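Long-range contacts in maltose/maltodextrin-binding protein (Thermus thermophilus, PDB 2GH9), which binds maltotriose between its two lobes and probably delivers malto-oligosaccharides to an ABC transporter as a periplasmic binding protein: residues F160-A165 and N260-F265; E169-K174 and P339-V344; T183-G188 and D369-I374. All blocks are in the same frame, centred on the assembly; numbering follows the deposited sequence.

Interaction 1: F160-A165 and N260-F265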
loop_
_atom_site.group_PDB
_atom_site.type_symbol
_atom_site.label_atom_id
_atom_site.label_comp_id
_atom_site.label_asym_id
_atom_site.label_seq_id
_atom_site.Cartn_x
_atom_site.Cartn_y
_atom_site.Cartn_z
ATOM N N PHE A 160 -1.215 -3.028 -10.221
ATOM C CA PHE A 160 -2.583 -2.603 -10.472
ATOM C C PHE A 160 -2.671 -1.395 -11.410
ATOM O O PHE A 160 -3.536 -1.358 -12.275
ATOM C CB PHE A 160 -3.390 -2.334 -9.197
ATOM C CG PHE A 160 -4.729 -1.714 -9.489
ATOM C CD1 PHE A 160 -5.724 -2.461 -10.109
ATOM C CD2 PHE A 160 -4.970 -0.372 -9.223
ATOM C CE1 PHE A 160 -6.944 -1.894 -10.409
ATOM C CE2 PHE A 160 -6.191 0.201 -9.548
ATOM C CZ PHE A 160 -7.177 -0.566 -10.142
ATOM N N GLY A 161 -1.774 -0.418 -11.267
ATOM C CA GLY A 161 -1.820 0.776 -12.099
ATOM C C GLY A 161 -1.790 0.506 -13.590
ATOM O O GLY A 161 -2.426 1.210 -14.370
ATOM N N PHE A 162 -1.055 -0.519 -13.977
ATOM C CA PHE A 162 -1.056 -0.985 -15.365
ATOM C C PHE A 162 -2.407 -1.644 -15.720
ATOM O O PHE A 162 -2.922 -1.462 -16.816
ATOM C CB PHE A 162 0.100 -1.962 -15.602
ATOM C CG PHE A 162 1.433 -1.429 -15.192
ATOM C CD1 PHE A 162 1.790 -0.122 -15.476
ATOM C CD2 PHE A 162 2.356 -2.254 -14.541
ATOM C CE1 PHE A 162 3.027 0.387 -15.092
ATOM C CE2 PHE A 162 3.587 -1.769 -14.167
ATOM C CZ PHE A 162 3.928 -0.435 -14.430
ATOM N N PHE A 163 -2.991 -2.377 -14.787
ATOM C CA PHE A 163 -4.321 -2.949 -15.009
ATOM C C PHE A 163 -5.394 -1.852 -15.191
ATOM O O PHE A 163 -6.252 -1.956 -16.072
ATOM C CB PHE A 163 -4.703 -3.951 -13.901
ATOM C CG PHE A 163 -4.096 -5.328 -14.076
ATOM C CD1 PHE A 163 -4.884 -6.415 -14.471
ATOM C CD2 PHE A 163 -2.754 -5.549 -13.803
ATOM C CE1 PHE A 163 -4.335 -7.696 -14.606
ATOM C CE2 PHE A 163 -2.190 -6.830 -13.944
ATOM C CZ PHE A 163 -3.005 -7.907 -14.341
ATOM N N LYS A 164 -5.301 -0.797 -14.383
ATOM C CA LYS A 164 -6.153 0.390 -14.503
ATOM C C LYS A 164 -5.963 1.119 -15.846
ATOM O O LYS A 164 -6.946 1.402 -16.546
ATOM C CB LYS A 164 -5.912 1.342 -13.319
ATOM C CG LYS A 164 -6.844 2.557 -13.292
ATOM C CD LYS A 164 -6.913 3.184 -11.906
ATOM C CE LYS A 164 -7.975 4.264 -11.843
ATOM N NZ LYS A 164 -9.311 3.693 -12.061
ATOM N N ALA A 165 -4.719 1.381 -16.228
ATOM C CA ALA A 165 -4.442 1.968 -17.533
ATOM C C ALA A 165 -5.147 1.182 -18.673
ATOM O O ALA A 165 -5.812 1.766 -19.531
ATOM C CB ALA A 165 -2.936 2.053 -17.783
ATOM N N ASN A 260 -6.458 4.176 -20.985
ATOM C CA ASN A 260 -6.629 5.067 -19.840
ATOM C C ASN A 260 -5.309 5.408 -19.164
ATOM O O ASN A 260 -4.336 4.645 -19.285
ATOM C CB ASN A 260 -7.600 4.441 -18.844
ATOM C CG ASN A 260 -8.995 4.316 -19.411
ATOM O OD1 ASN A 260 -9.365 5.059 -20.324
ATOM N ND2 ASN A 260 -9.769 3.390 -18.889
ATOM N N PRO A 261 -5.255 6.557 -18.459
ATOM C CA PRO A 261 -4.025 6.829 -17.725
ATOM C C PRO A 261 -3.660 5.795 -16.641
ATOM O O PRO A 261 -4.531 5.123 -16.078
ATOM C CB PRO A 261 -4.269 8.230 -17.131
ATOM C CG PRO A 261 -5.290 8.839 -18.051
ATOM C CD PRO A 261 -6.208 7.686 -18.345
ATOM N N TRP A 262 -2.365 5.638 -16.399
ATOM C CA TRP A 262 -1.899 4.929 -15.228
ATOM C C TRP A 262 -2.566 5.518 -13.960
ATOM O O TRP A 262 -2.652 6.730 -13.810
ATOM C CB TRP A 262 -0.390 5.005 -15.106
ATOM C CG TRP A 262 0.149 4.387 -13.831
ATOM C CD1 TRP A 262 0.484 3.078 -13.637
ATOM C CD2 TRP A 262 0.479 5.066 -12.605
ATOM N NE1 TRP A 262 0.952 2.891 -12.370
ATOM C CE2 TRP A 262 0.952 4.086 -11.705
ATOM C CE3 TRP A 262 0.378 6.396 -12.164
ATOM C CZ2 TRP A 262 1.364 4.398 -10.404
ATOM C CZ3 TRP A 262 0.768 6.704 -10.847
ATOM C CH2 TRP A 262 1.267 5.716 -9.997
ATOM N N GLY A 263 -3.018 4.649 -13.063
ATOM C CA GLY A 263 -3.519 5.070 -11.753
ATOM C C GLY A 263 -3.368 3.950 -10.738
ATOM O O GLY A 263 -3.877 2.842 -10.956
ATOM N N PRO A 264 -2.698 4.225 -9.613
ATOM C CA PRO A 264 -2.442 3.178 -8.610
ATOM C C PRO A 264 -3.602 2.968 -7.629
ATOM O O PRO A 264 -4.492 3.800 -7.565
ATOM C CB PRO A 264 -1.236 3.749 -7.846
ATOM C CG PRO A 264 -1.532 5.250 -7.840
ATOM C CD PRO A 264 -2.140 5.532 -9.196
ATOM N N PHE A 265 -3.549 1.879 -6.850
ATOM C CA PHE A 265 -4.355 1.759 -5.643
ATOM C C PHE A 265 -3.998 2.857 -4.634
ATOM O O PHE A 265 -2.834 3.207 -4.468
ATOM C CB PHE A 265 -4.136 0.413 -4.935
ATOM C CG PHE A 265 -4.863 -0.764 -5.543
ATOM C CD1 PHE A 265 -6.227 -0.711 -5.800
ATOM C CD2 PHE A 265 -4.183 -1.959 -5.772
ATOM C CE1 PHE A 265 -6.909 -1.816 -6.302
ATOM C CE2 PHE A 265 -4.862 -3.083 -6.269
ATOM C CZ PHE A 265 -6.229 -3.001 -6.542
#

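Interaction 2: E169-K174 and P339-V344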
loop_
_atom_site.group_PDB
_atom_site.type_symbol
_atom_site.label_atom_id
_atom_site.label_comp_id
_atom_site.label_asym_id
_atom_site.label_seq_id
_atom_site.Cartn_x
_atom_site.Cartn_y
_atom_site.Cartn_z
ATOM N N GLU A 169 -11.327 -0.332 -13.828
ATOM C CA GLU A 169 -11.611 0.781 -12.893
ATOM C C GLU A 169 -11.100 0.439 -11.485
ATOM O O GLU A 169 -10.445 1.231 -10.823
ATOM C CB GLU A 169 -13.119 1.057 -12.860
ATOM C CG GLU A 169 -13.590 2.106 -11.857
ATOM C CD GLU A 169 -12.839 3.440 -11.950
ATOM O OE1 GLU A 169 -12.472 3.882 -13.065
ATOM O OE2 GLU A 169 -12.625 4.060 -10.883
ATOM N N ASN A 170 -11.408 -0.769 -11.057
ATOM C CA ASN A 170 -10.913 -1.303 -9.818
ATOM C C ASN A 170 -10.897 -2.814 -9.984
ATOM O O ASN A 170 -10.891 -3.297 -11.131
ATOM C CB ASN A 170 -11.784 -0.818 -8.642
ATOM C CG ASN A 170 -11.029 -0.818 -7.305
ATOM O OD1 ASN A 170 -10.314 -1.771 -6.998
ATOM N ND2 ASN A 170 -11.187 0.245 -6.520
ATOM N N VAL A 171 -10.840 -3.554 -8.867
ATOM C CA VAL A 171 -10.799 -4.996 -8.897
ATOM C C VAL A 171 -12.156 -5.556 -9.320
ATOM O O VAL A 171 -12.229 -6.477 -10.126
ATOM C CB VAL A 171 -10.393 -5.585 -7.517
ATOM C CG1 VAL A 171 -10.517 -7.112 -7.522
ATOM C CG2 VAL A 171 -8.965 -5.183 -7.166
ATOM N N PHE A 172 -13.215 -4.984 -8.761
ATOM C CA PHE A 172 -14.584 -5.456 -8.957
ATOM C C PHE A 172 -15.462 -4.348 -9.532
ATOM O O PHE A 172 -15.280 -3.177 -9.204
ATOM C CB PHE A 172 -15.197 -5.853 -7.619
ATOM C CG PHE A 172 -14.445 -6.913 -6.870
ATOM C CD1 PHE A 172 -14.420 -8.221 -7.320
ATOM C CD2 PHE A 172 -13.833 -6.617 -5.664
ATOM C CE1 PHE A 172 -13.753 -9.217 -6.590
ATOM C CE2 PHE A 172 -13.185 -7.594 -4.937
ATOM C CZ PHE A 172 -13.140 -8.893 -5.394
ATOM N N ALA A 173 -16.434 -4.728 -10.362
ATOM C CA ALA A 173 -17.461 -3.803 -10.848
ATOM C C ALA A 173 -18.363 -3.340 -9.692
ATOM O O ALA A 173 -18.601 -4.097 -8.752
ATOM C CB ALA A 173 -18.291 -4.478 -11.946
ATOM N N LYS A 174 -18.818 -2.087 -9.748
ATOM C CA LYS A 174 -19.818 -1.558 -8.800
ATOM C C LYS A 174 -21.205 -1.959 -9.268
ATOM O O LYS A 174 -21.507 -1.878 -10.460
ATOM C CB LYS A 174 -19.772 -0.030 -8.714
ATOM C CG LYS A 174 -18.618 0.552 -7.930
ATOM C CD LYS A 174 -18.775 2.069 -7.807
ATOM C CE LYS A 174 -17.504 2.727 -7.291
ATOM N NZ LYS A 174 -17.559 4.232 -7.385
ATOM N N PRO A 339 -14.486 -8.501 2.273
ATOM C CA PRO A 339 -13.791 -9.724 2.655
ATOM C C PRO A 339 -13.148 -10.485 1.502
ATOM O O PRO A 339 -12.089 -11.085 1.672
ATOM C CB PRO A 339 -14.900 -10.562 3.303
ATOM C CG PRO A 339 -15.857 -9.561 3.805
ATOM C CD PRO A 339 -15.865 -8.478 2.786
ATOM N N GLU A 340 -13.803 -10.442 0.347
ATOM C CA GLU A 340 -13.398 -11.173 -0.845
ATOM C C GLU A 340 -12.060 -10.712 -1.437
ATOM O O GLU A 340 -11.373 -11.477 -2.110
ATOM C CB GLU A 340 -14.507 -11.044 -1.901
ATOM C CG GLU A 340 -15.812 -11.767 -1.510
ATOM C CD GLU A 340 -16.801 -10.917 -0.708
ATOM O OE1 GLU A 340 -16.528 -9.737 -0.397
ATOM O OE2 GLU A 340 -17.883 -11.452 -0.388
ATOM N N MET A 341 -11.677 -9.464 -1.169
ATOM C CA MET A 341 -10.368 -8.963 -1.607
ATOM C C MET A 341 -9.225 -9.910 -1.188
ATOM O O MET A 341 -8.289 -10.126 -1.956
ATOM C CB MET A 341 -10.132 -7.533 -1.069
ATOM C CG MET A 341 -9.128 -6.730 -1.853
ATOM S SD MET A 341 -9.362 -6.728 -3.646
ATOM C CE MET A 341 -7.894 -7.594 -4.200
ATOM N N GLY A 342 -9.308 -10.488 0.011
ATOM C CA GLY A 342 -8.299 -11.445 0.492
ATOM C C GLY A 342 -8.090 -12.661 -0.414
ATOM O O GLY A 342 -6.986 -13.220 -0.485
ATOM N N LYS A 343 -9.160 -13.061 -1.102
ATOM C CA LYS A 343 -9.127 -14.164 -2.075
ATOM C C LYS A 343 -8.448 -13.804 -3.406
ATOM O O LYS A 343 -7.935 -14.687 -4.093
ATOM C CB LYS A 343 -10.554 -14.669 -2.367
ATOM C CG LYS A 343 -11.141 -15.618 -1.315
ATOM C CD LYS A 343 -12.060 -14.901 -0.333
ATOM C CE LYS A 343 -13.038 -15.872 0.363
ATOM N NZ LYS A 343 -13.915 -15.135 1.344
ATOM N N VAL A 344 -8.439 -12.524 -3.773
ATOM C CA VAL A 344 -7.968 -12.104 -5.115
ATOM C C VAL A 344 -6.443 -12.049 -5.250
ATOM O O VAL A 344 -5.899 -12.476 -6.259
ATOM C CB VAL A 344 -8.599 -10.765 -5.527
ATOM C CG1 VAL A 344 -8.016 -10.269 -6.876
ATOM C CG2 VAL A 344 -10.123 -10.917 -5.636
#

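Interaction 3: T183-G188 and D369-I374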
loop_
_atom_site.group_PDB
_atom_site.type_symbol
_atom_site.label_atom_id
_atom_site.label_comp_id
_atom_site.label_asym_id
_atom_site.label_seq_id
_atom_site.Cartn_x
_atom_site.Cartn_y
_atom_site.Cartn_z
ATOM N N THR A 183 -18.655 -10.846 -7.678
ATOM C CA THR A 183 -18.864 -11.814 -8.754
ATOM C C THR A 183 -18.382 -11.294 -10.117
ATOM O O THR A 183 -18.219 -12.090 -11.058
ATOM C CB THR A 183 -20.355 -12.220 -8.876
ATOM O OG1 THR A 183 -21.114 -11.149 -9.466
ATOM C CG2 THR A 183 -20.929 -12.594 -7.502
ATOM N N LYS A 184 -18.149 -9.980 -10.213
ATOM C CA LYS A 184 -17.735 -9.334 -11.468
ATOM C C LYS A 184 -16.323 -8.718 -11.412
ATOM O O LYS A 184 -16.163 -7.525 -11.136
ATOM C CB LYS A 184 -18.748 -8.253 -11.844
ATOM C CG LYS A 184 -20.131 -8.789 -12.279
ATOM C CD LYS A 184 -21.159 -7.639 -12.307
ATOM C CE LYS A 184 -22.591 -8.147 -12.483
ATOM N NZ LYS A 184 -23.577 -7.195 -11.870
ATOM N N LEU A 185 -15.304 -9.533 -11.685
ATOM C CA LEU A 185 -13.935 -9.025 -11.761
ATOM C C LEU A 185 -13.811 -8.065 -12.933
ATOM O O LEU A 185 -14.546 -8.188 -13.916
ATOM C CB LEU A 185 -12.916 -10.141 -11.968
ATOM C CG LEU A 185 -12.455 -11.027 -10.815
ATOM C CD1 LEU A 185 -11.426 -12.006 -11.360
ATOM C CD2 LEU A 185 -11.872 -10.232 -9.661
ATOM N N LEU A 186 -12.883 -7.112 -12.812
ATOM C CA LEU A 186 -12.525 -6.208 -13.904
ATOM C C LEU A 186 -11.072 -6.375 -14.355
ATOM O O LEU A 186 -10.644 -5.722 -15.308
ATOM C CB LEU A 186 -12.789 -4.751 -13.502
ATOM C CG LEU A 186 -14.267 -4.390 -13.403
ATOM C CD1 LEU A 186 -14.450 -2.978 -12.908
ATOM C CD2 LEU A 186 -14.953 -4.603 -14.761
ATOM N N ILE A 187 -10.340 -7.278 -13.703
ATOM C CA ILE A 187 -8.911 -7.461 -13.968
ATOM C C ILE A 187 -8.596 -8.694 -14.827
ATOM O O ILE A 187 -7.439 -9.018 -15.047
ATOM C CB ILE A 187 -8.088 -7.469 -12.646
ATOM C CG1 ILE A 187 -8.569 -8.565 -11.691
ATOM C CG2 ILE A 187 -8.169 -6.071 -11.979
ATOM C CD1 ILE A 187 -7.486 -9.034 -10.678
ATOM N N GLY A 188 -9.641 -9.380 -15.300
ATOM C CA GLY A 188 -9.493 -10.492 -16.232
ATOM C C GLY A 188 -9.827 -10.048 -17.646
ATOM O O GLY A 188 -9.882 -8.840 -17.943
ATOM N N ASP A 369 -7.506 -18.839 -16.184
ATOM C CA ASP A 369 -7.291 -19.636 -14.980
ATOM C C ASP A 369 -7.312 -18.782 -13.706
ATOM O O ASP A 369 -7.888 -19.190 -12.691
ATOM C CB ASP A 369 -5.952 -20.386 -15.063
ATOM C CG ASP A 369 -5.903 -21.436 -16.207
ATOM O OD1 ASP A 369 -6.963 -21.776 -16.804
ATOM O OD2 ASP A 369 -4.779 -21.907 -16.510
ATOM N N MET A 370 -6.682 -17.603 -13.761
ATOM C CA MET A 370 -6.727 -16.648 -12.651
ATOM C C MET A 370 -8.171 -16.347 -12.275
ATOM O O MET A 370 -8.558 -16.486 -11.113
ATOM C CB MET A 370 -6.014 -15.347 -13.038
ATOM C CG MET A 370 -6.047 -14.232 -11.968
ATOM S SD MET A 370 -5.534 -12.636 -12.652
ATOM C CE MET A 370 -7.087 -11.947 -13.208
ATOM N N VAL A 371 -8.946 -15.923 -13.269
ATOM C CA VAL A 371 -10.372 -15.638 -13.112
ATOM C C VAL A 371 -11.155 -16.852 -12.560
ATOM O O VAL A 371 -12.041 -16.696 -11.702
ATOM C CB VAL A 371 -11.003 -15.191 -14.464
ATOM C CG1 VAL A 371 -12.525 -15.151 -14.370
ATOM C CG2 VAL A 371 -10.444 -13.822 -14.901
ATOM N N ALA A 372 -10.824 -18.045 -13.064
ATOM C CA ALA A 372 -11.452 -19.300 -12.615
ATOM C C ALA A 372 -11.143 -19.595 -11.143
ATOM O O ALA A 372 -12.056 -19.858 -10.361
ATOM C CB ALA A 372 -11.002 -20.453 -13.484
ATOM N N GLU A 373 -9.858 -19.539 -10.790
ATOM C CA GLU A 373 -9.375 -19.676 -9.402
ATOM C C GLU A 373 -10.004 -18.706 -8.400
ATOM O O GLU A 373 -10.351 -19.107 -7.286
ATOM C CB GLU A 373 -7.865 -19.483 -9.349
ATOM C CG GLU A 373 -7.065 -20.642 -9.908
ATOM C CD GLU A 373 -5.561 -20.434 -9.806
ATOM O OE1 GLU A 373 -5.103 -19.639 -8.945
ATOM O OE2 GLU A 373 -4.826 -21.080 -10.589
ATOM N N ILE A 374 -10.115 -17.436 -8.790
ATOM C CA ILE A 374 -10.761 -16.413 -7.961
ATOM C C ILE A 374 -12.257 -16.676 -7.787
ATOM O O ILE A 374 -12.774 -16.538 -6.678
ATOM C CB ILE A 374 -10.546 -14.966 -8.528
ATOM C CG1 ILE A 374 -9.076 -14.547 -8.398
ATOM C CG2 ILE A 374 -11.413 -13.969 -7.804
ATOM C CD1 ILE A 374 -8.708 -13.307 -9.200
#

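Interaction 1: F160-A165 and N260-F265
Gly161 and Ala165 lie on one flank of helix 156-166, and residues 260-265 run past that flank in the reverse sense. Gly161 CA is 4.3 Å from Pro264 CA, and Ala165 CA is 4.4 Å from Asn260 CA. One hydrogen bond ties the Ala165 end: Asn260 N donates to Ala165 O at 2.9 Å. At the other end Gly263 O approaches Gly161 CA to 3.1 Å, a CA-H...O contact with 149° at the hydrogen. The methylenes of Lys164 also crowd this oxygen, which is buried and has no hydrogen-bond partner. Lys164 NZ turns away to Glu169 O. With no side chain on Gly161, the indole of Trp262 can lie against the helix backbone, its CD1 3.4 Å from Gly161 C. Residues 260-265 lead into strand 265-273. That strand belongs to the sheet of strand 3-7, so this is probably one of the crossings between lobes that form the hinge of a periplasmic binding protein. Phe160 and Phe265 form a face-to-face stack. Their centroids are 3.9 Å apart and their planes differ by 10°. Phe160 CG is anti to the backbone N (chi1 172°), which sets this atom over the centre of the Phe265 ring. An alanine at Phe265 would probably leave that face of Phe160 without its stacking partner and open a gap beside it. The other ring pair is looser: Phe162 CD1 meets Trp262 CD1 at 3.9 Å, with the rings oblique to one another.

Interaction 2: E169-K174 and P339-V344
The two methyls of Val171 meet the sulfur of Met341. Val171 CG2 is 3.9 Å from Met341 SD, and CG1 touches the same sulfur. CG1 also points tip to tip at Val344 CG1, 4.1 Å away. Phe172 meets residues 340-344 with the far end of its ring. Its CZ is 3.6 Å from Val344 CG2, and the two side chains slide past each other in opposite directions. Phe172 CE2 lies 4.1 Å from Met341 SD, an oblique Met-aromatic contact. The Met341 chain bends at chi2 (49°) and chi3, the first of these turning SD to its place. Behind this shell Val171 CG1 sits over the centre of the Phe172 ring, so the two neighbours present one apolar surface. Just before Val171, Asn170 OD1 accepts the Val171 N-H on a lone pair at 2.6 Å, while Asn170 ND2 bonds Pro334 O. Ile374 of helix 363-378 packs on Val344. The contact thus joins the segment at strand 172-175 to helix 341-357, with the Met341 side chain about 7 Å from a bound glucose. Across the pair only carbon and sulfur meet, so the geometry probably rests on fit of shape rather than on directed polar bonds.

Interaction 3: T183-G188 and D369-I374
Met370 CE and Ile187 O meet at a flat group, the peptide that joins Ile187 to Gly188. The methyl sits above the plane of this peptide, 3.5 Å from the oxygen. The loop that carries it, between strand 179-181 and helix 189-204, packs here on helix 363-378, the last helix of the chain, in one lobe of what is probably the periplasmic binding protein fold. Phe163 CE1 of helix 156-166 comes to the same oxygen. Neither neighbour is a polar donor, and this buried carbonyl has no hydrogen-bond partner. The aromatic rings lie just outside the two segments: Leu185 leans on Phe172, and Ile187 on Trp348. Met370, Val371 and Ile374 form the helix face, spaced about one turn from first to last. Met370 CG is anti to the backbone N (chi1 177°), and the chain stays extended until a bend at chi3 (90°) places CE. That methyl also lies 3.9 Å from Ile187 CD1, where the two side chains cross at about a right angle. Leu185 CB points toward the helix, and its CD1 touches both Val371 CG2 and Ile374 CD1. Elsewhere in the loop, Lys184 NZ makes a salt bridge with Asp175 OD2. At Gly188 the backbone itself is the contact surface, with CA 3.7 Å from Val371 CG2. At the Leu185 end, CD1 meets Ile374 CD1 methyl to methyl, also at 3.7 Å.

Overall arrangement
Interactions 1 and 2 are buried; interaction 3 is only partly so and lies farther from the middle of the chain. Interaction 1 alone mixes ring stacking with a backbone hydrogen bond, where a loop lies on helix 156-166. Interactions 2 and 3 are both apolar, and their centres are 9 Å apart. Their first segments are paired by backbone, with Val171 O 2.8 Å from Leu186 N in a probable hydrogen bond. Their second segments lie on the successive helices 341-357 and 363-378. Phe265 joins interaction 1 to interaction 2, its CZ 3.6 Å from Val171 CG2, and Lys164 NZ also forms a salt bridge with Glu169 OE1.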